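Local coordinates for Esterase/lipase-like protein (Caldicellulosiruptor lactoaceticus 6A, PDB 6A6O) that hydrolyses both acetyl esters and xylosides, combining acetyl esterase and 1,4-beta-xylosidase activities, at residues Ala139-Lys151 / Glu158-Cys170. Sequence-based numbering, arbitrary orientation.
Sequences ASLVGTHFDSGDK and ERVSCRPDCIVLC
Arg163 runs side by side with Phe146, and its chain illustrates how the aliphatic part of an arginine can serve as an apolar surface. Its CB rests against the ring at Phe146 CD1, 3.6 Å away. CG, anti to the backbone N (chi1 174°), sits over the centre of one face, 3.8 Å from the centroid, in a CH-pi contact. The extended chain then carries CD to Phe146 CE1 at 3.6 Å and NE past CZ, before the guanidinium, turned 88° to the ring, moves beyond it and hydrogen-bonds through NH2 to Lys210 O. An alanine in place of Phe146 would probably take away the ring face under the methylenes, leaving a gap there and the chain less firmly placed.

Next to this pair, Asp147 and Cys162 are bonded twice: Cys162 N lies almost in line with the C=O of Asp147, 3.0 Å from its O, while Asp147 N points at Cys162 SG (3.4 Å). Farther along, Asp150 N donates to Glu158 O at 2.8 Å, and Lys151, bent at chi2 and chi4, brings NZ back to Arg159 O.

At the other end the packing is apolar. Ile167 CD1 presses tightly on Gly143 CA (3.4 Å), where a side chain would clash, and Leu169 CD2 meets Ala139 CB. Helix 134-142 is thereby seated on strand 167-170, completing with strand 127-132 a beta-alpha-beta unit whose first strand-to-helix turn probably forms the nucleophile elbow, as in alpha/beta-hydrolases.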
# COMPACT_ATOMS: atom_id res chain seq x y z
N ALA A 139 2.79 1.96 1.38
CA ALA A 139 3.04 0.82 0.49
C ALA A 139 4.52 0.69 0.15
O ALA A 139 5.06 -0.42 0.13
CB ALA A 139 2.22 0.98 -0.79
N SER A 140 5.18 1.81 -0.13
CA SER A 140 6.60 1.75 -0.47
C SER A 140 7.43 1.32 0.74
O SER A 140 8.49 0.70 0.56
CB SER A 140 7.09 3.09 -1.02
OG SER A 140 7.22 4.08 0.00
N LEU A 141 6.96 1.62 1.95
CA LEU A 141 7.67 1.20 3.16
C LEU A 141 7.54 -0.30 3.38
O LEU A 141 8.53 -0.98 3.66
CB LEU A 141 7.13 1.97 4.37
CG LEU A 141 7.54 3.44 4.45
CD1 LEU A 141 6.92 4.07 5.68
CD2 LEU A 141 9.08 3.57 4.46
N VAL A 142 6.32 -0.83 3.27
CA VAL A 142 6.19 -2.27 3.45
C VAL A 142 6.86 -3.00 2.29
O VAL A 142 7.32 -4.14 2.45
CB VAL A 142 4.69 -2.60 3.67
CG1 VAL A 142 3.91 -2.64 2.37
CG2 VAL A 142 4.54 -3.89 4.48
N GLY A 143 7.01 -2.35 1.12
CA GLY A 143 7.76 -2.91 0.02
C GLY A 143 9.27 -2.81 0.15
O GLY A 143 9.97 -3.33 -0.71
N THR A 144 9.77 -2.14 1.19
CA THR A 144 11.21 -2.03 1.42
C THR A 144 11.64 -2.46 2.81
O THR A 144 12.81 -2.80 2.98
CB THR A 144 11.70 -0.58 1.18
OG1 THR A 144 10.93 0.34 1.96
CG2 THR A 144 11.60 -0.19 -0.30
N HIS A 145 10.73 -2.47 3.80
CA HIS A 145 11.02 -2.77 5.20
C HIS A 145 10.56 -4.17 5.61
O HIS A 145 10.44 -4.45 6.81
CB HIS A 145 10.33 -1.77 6.13
CG HIS A 145 11.03 -0.45 6.27
ND1 HIS A 145 11.23 0.42 5.22
CD2 HIS A 145 11.53 0.17 7.37
CE1 HIS A 145 11.84 1.51 5.66
NE2 HIS A 145 12.04 1.38 6.96
N PHE A 146 10.29 -5.05 4.65
CA PHE A 146 9.64 -6.32 4.94
C PHE A 146 10.61 -7.33 5.56
O PHE A 146 11.83 -7.14 5.57
CB PHE A 146 9.07 -6.92 3.65
CG PHE A 146 10.08 -7.01 2.55
CD1 PHE A 146 10.96 -8.07 2.47
CD2 PHE A 146 10.15 -6.01 1.58
CE1 PHE A 146 11.89 -8.15 1.45
CE2 PHE A 146 11.07 -6.08 0.57
CZ PHE A 146 11.95 -7.15 0.50
N ASP A 147 10.04 -8.43 6.03
CA ASP A 147 10.78 -9.55 6.59
C ASP A 147 9.98 -10.83 6.33
O ASP A 147 8.77 -10.78 6.10
CB ASP A 147 11.02 -9.37 8.09
CG ASP A 147 9.74 -9.45 8.91
OD1 ASP A 147 9.20 -10.56 9.07
OD2 ASP A 147 9.26 -8.39 9.38
N SER A 148 10.66 -11.97 6.41
CA SER A 148 10.07 -13.25 6.05
C SER A 148 9.34 -13.94 7.21
O SER A 148 8.93 -15.10 7.07
CB SER A 148 11.13 -14.18 5.47
OG SER A 148 12.23 -14.33 6.36
N GLY A 149 9.17 -13.26 8.33
CA GLY A 149 8.40 -13.77 9.45
C GLY A 149 9.29 -14.26 10.59
O GLY A 149 10.47 -14.57 10.42
N ASP A 150 8.68 -14.33 11.77
CA ASP A 150 9.32 -14.82 13.00
C ASP A 150 8.85 -16.26 13.21
O ASP A 150 7.78 -16.50 13.76
CB ASP A 150 8.95 -13.94 14.19
CG ASP A 150 9.53 -14.44 15.52
OD1 ASP A 150 10.40 -15.33 15.52
OD2 ASP A 150 9.08 -13.94 16.57
N LYS A 151 9.67 -17.21 12.75
CA LYS A 151 9.18 -18.57 12.60
C LYS A 151 8.87 -19.24 13.93
O LYS A 151 8.07 -20.19 13.96
CB LYS A 151 10.19 -19.39 11.80
CG LYS A 151 10.16 -19.08 10.30
CD LYS A 151 8.73 -19.19 9.75
CE LYS A 151 8.68 -18.99 8.24
NZ LYS A 151 8.98 -17.59 7.86
N GLU A 158 2.40 -14.14 12.87
CA GLU A 158 3.71 -13.50 12.89
C GLU A 158 4.80 -14.35 12.27
O GLU A 158 5.89 -13.84 11.98
CB GLU A 158 4.07 -13.12 14.33
CG GLU A 158 3.22 -12.00 14.88
CD GLU A 158 3.46 -10.67 14.17
OE1 GLU A 158 4.63 -10.39 13.82
OE2 GLU A 158 2.49 -9.90 13.97
N ARG A 159 4.54 -15.63 12.02
CA ARG A 159 5.52 -16.49 11.36
C ARG A 159 5.54 -16.28 9.86
O ARG A 159 6.43 -16.81 9.19
CB ARG A 159 5.23 -17.96 11.67
CG ARG A 159 5.15 -18.25 13.17
CD ARG A 159 4.57 -19.62 13.47
NE ARG A 159 4.19 -19.72 14.88
CZ ARG A 159 3.32 -20.60 15.36
NH1 ARG A 159 2.74 -21.48 14.56
NH2 ARG A 159 3.03 -20.61 16.66
N VAL A 160 4.61 -15.50 9.33
CA VAL A 160 4.39 -15.38 7.89
C VAL A 160 5.10 -14.13 7.38
O VAL A 160 5.17 -13.11 8.08
CB VAL A 160 2.88 -15.32 7.60
CG1 VAL A 160 2.61 -15.05 6.15
CG2 VAL A 160 2.20 -16.62 8.06
N SER A 161 5.63 -14.21 6.15
CA SER A 161 6.30 -13.07 5.52
C SER A 161 5.35 -11.90 5.32
O SER A 161 4.18 -12.08 4.98
CB SER A 161 6.87 -13.49 4.17
OG SER A 161 7.38 -12.37 3.44
N CYS A 162 5.85 -10.68 5.53
CA CYS A 162 5.09 -9.48 5.20
C CYS A 162 5.57 -8.83 3.91
O CYS A 162 5.23 -7.67 3.65
CB CYS A 162 5.13 -8.47 6.36
SG CYS A 162 6.75 -7.73 6.68
N ARG A 163 6.30 -9.56 3.07
CA ARG A 163 6.77 -9.00 1.81
C ARG A 163 5.66 -9.06 0.76
O ARG A 163 5.14 -10.15 0.49
CB ARG A 163 7.99 -9.75 1.31
CG ARG A 163 8.45 -9.32 -0.07
CD ARG A 163 9.62 -10.17 -0.57
NE ARG A 163 10.19 -9.69 -1.83
CZ ARG A 163 9.76 -10.06 -3.04
NH1 ARG A 163 8.74 -10.90 -3.16
NH2 ARG A 163 10.36 -9.60 -4.13
N PRO A 164 5.26 -7.94 0.18
CA PRO A 164 4.29 -8.00 -0.92
C PRO A 164 4.94 -8.56 -2.18
O PRO A 164 6.15 -8.42 -2.40
CB PRO A 164 3.85 -6.54 -1.10
CG PRO A 164 5.02 -5.74 -0.66
CD PRO A 164 5.73 -6.56 0.43
N ASP A 165 4.13 -9.21 -3.01
CA ASP A 165 4.64 -9.80 -4.23
C ASP A 165 4.71 -8.80 -5.39
O ASP A 165 5.34 -9.09 -6.41
CB ASP A 165 3.79 -11.01 -4.60
CG ASP A 165 3.90 -12.11 -3.56
OD1 ASP A 165 5.04 -12.57 -3.33
OD2 ASP A 165 2.87 -12.48 -2.95
N CYS A 166 4.09 -7.63 -5.24
CA CYS A 166 4.24 -6.52 -6.17
C CYS A 166 3.76 -5.27 -5.46
O CYS A 166 3.06 -5.35 -4.44
CB CYS A 166 3.47 -6.74 -7.49
SG CYS A 166 1.65 -6.60 -7.37
N ILE A 167 4.14 -4.11 -6.00
CA ILE A 167 3.82 -2.81 -5.41
C ILE A 167 3.29 -1.89 -6.51
O ILE A 167 3.91 -1.79 -7.57
CB ILE A 167 5.06 -2.15 -4.78
CG1 ILE A 167 5.69 -3.04 -3.70
CG2 ILE A 167 4.71 -0.80 -4.21
CD1 ILE A 167 7.10 -2.56 -3.34
N VAL A 168 2.18 -1.20 -6.24
CA VAL A 168 1.68 -0.17 -7.14
C VAL A 168 1.63 1.14 -6.37
O VAL A 168 1.02 1.21 -5.30
CB VAL A 168 0.29 -0.51 -7.70
CG1 VAL A 168 -0.19 0.62 -8.63
CG2 VAL A 168 0.33 -1.85 -8.45
N LEU A 169 2.29 2.17 -6.90
CA LEU A 169 2.43 3.45 -6.21
C LEU A 169 1.79 4.53 -7.06
O LEU A 169 2.18 4.73 -8.21
CB LEU A 169 3.90 3.79 -5.97
CG LEU A 169 4.64 2.73 -5.16
CD1 LEU A 169 6.12 3.12 -5.05
CD2 LEU A 169 4.02 2.54 -3.75
N CYS A 170 0.81 5.23 -6.50
CA CYS A 170 0.02 6.22 -7.23
C CYS A 170 0.26 7.57 -6.60
O CYS A 170 -0.07 7.77 -5.42
CB CYS A 170 -1.46 5.85 -7.19
SG CYS A 170 -1.81 4.13 -7.63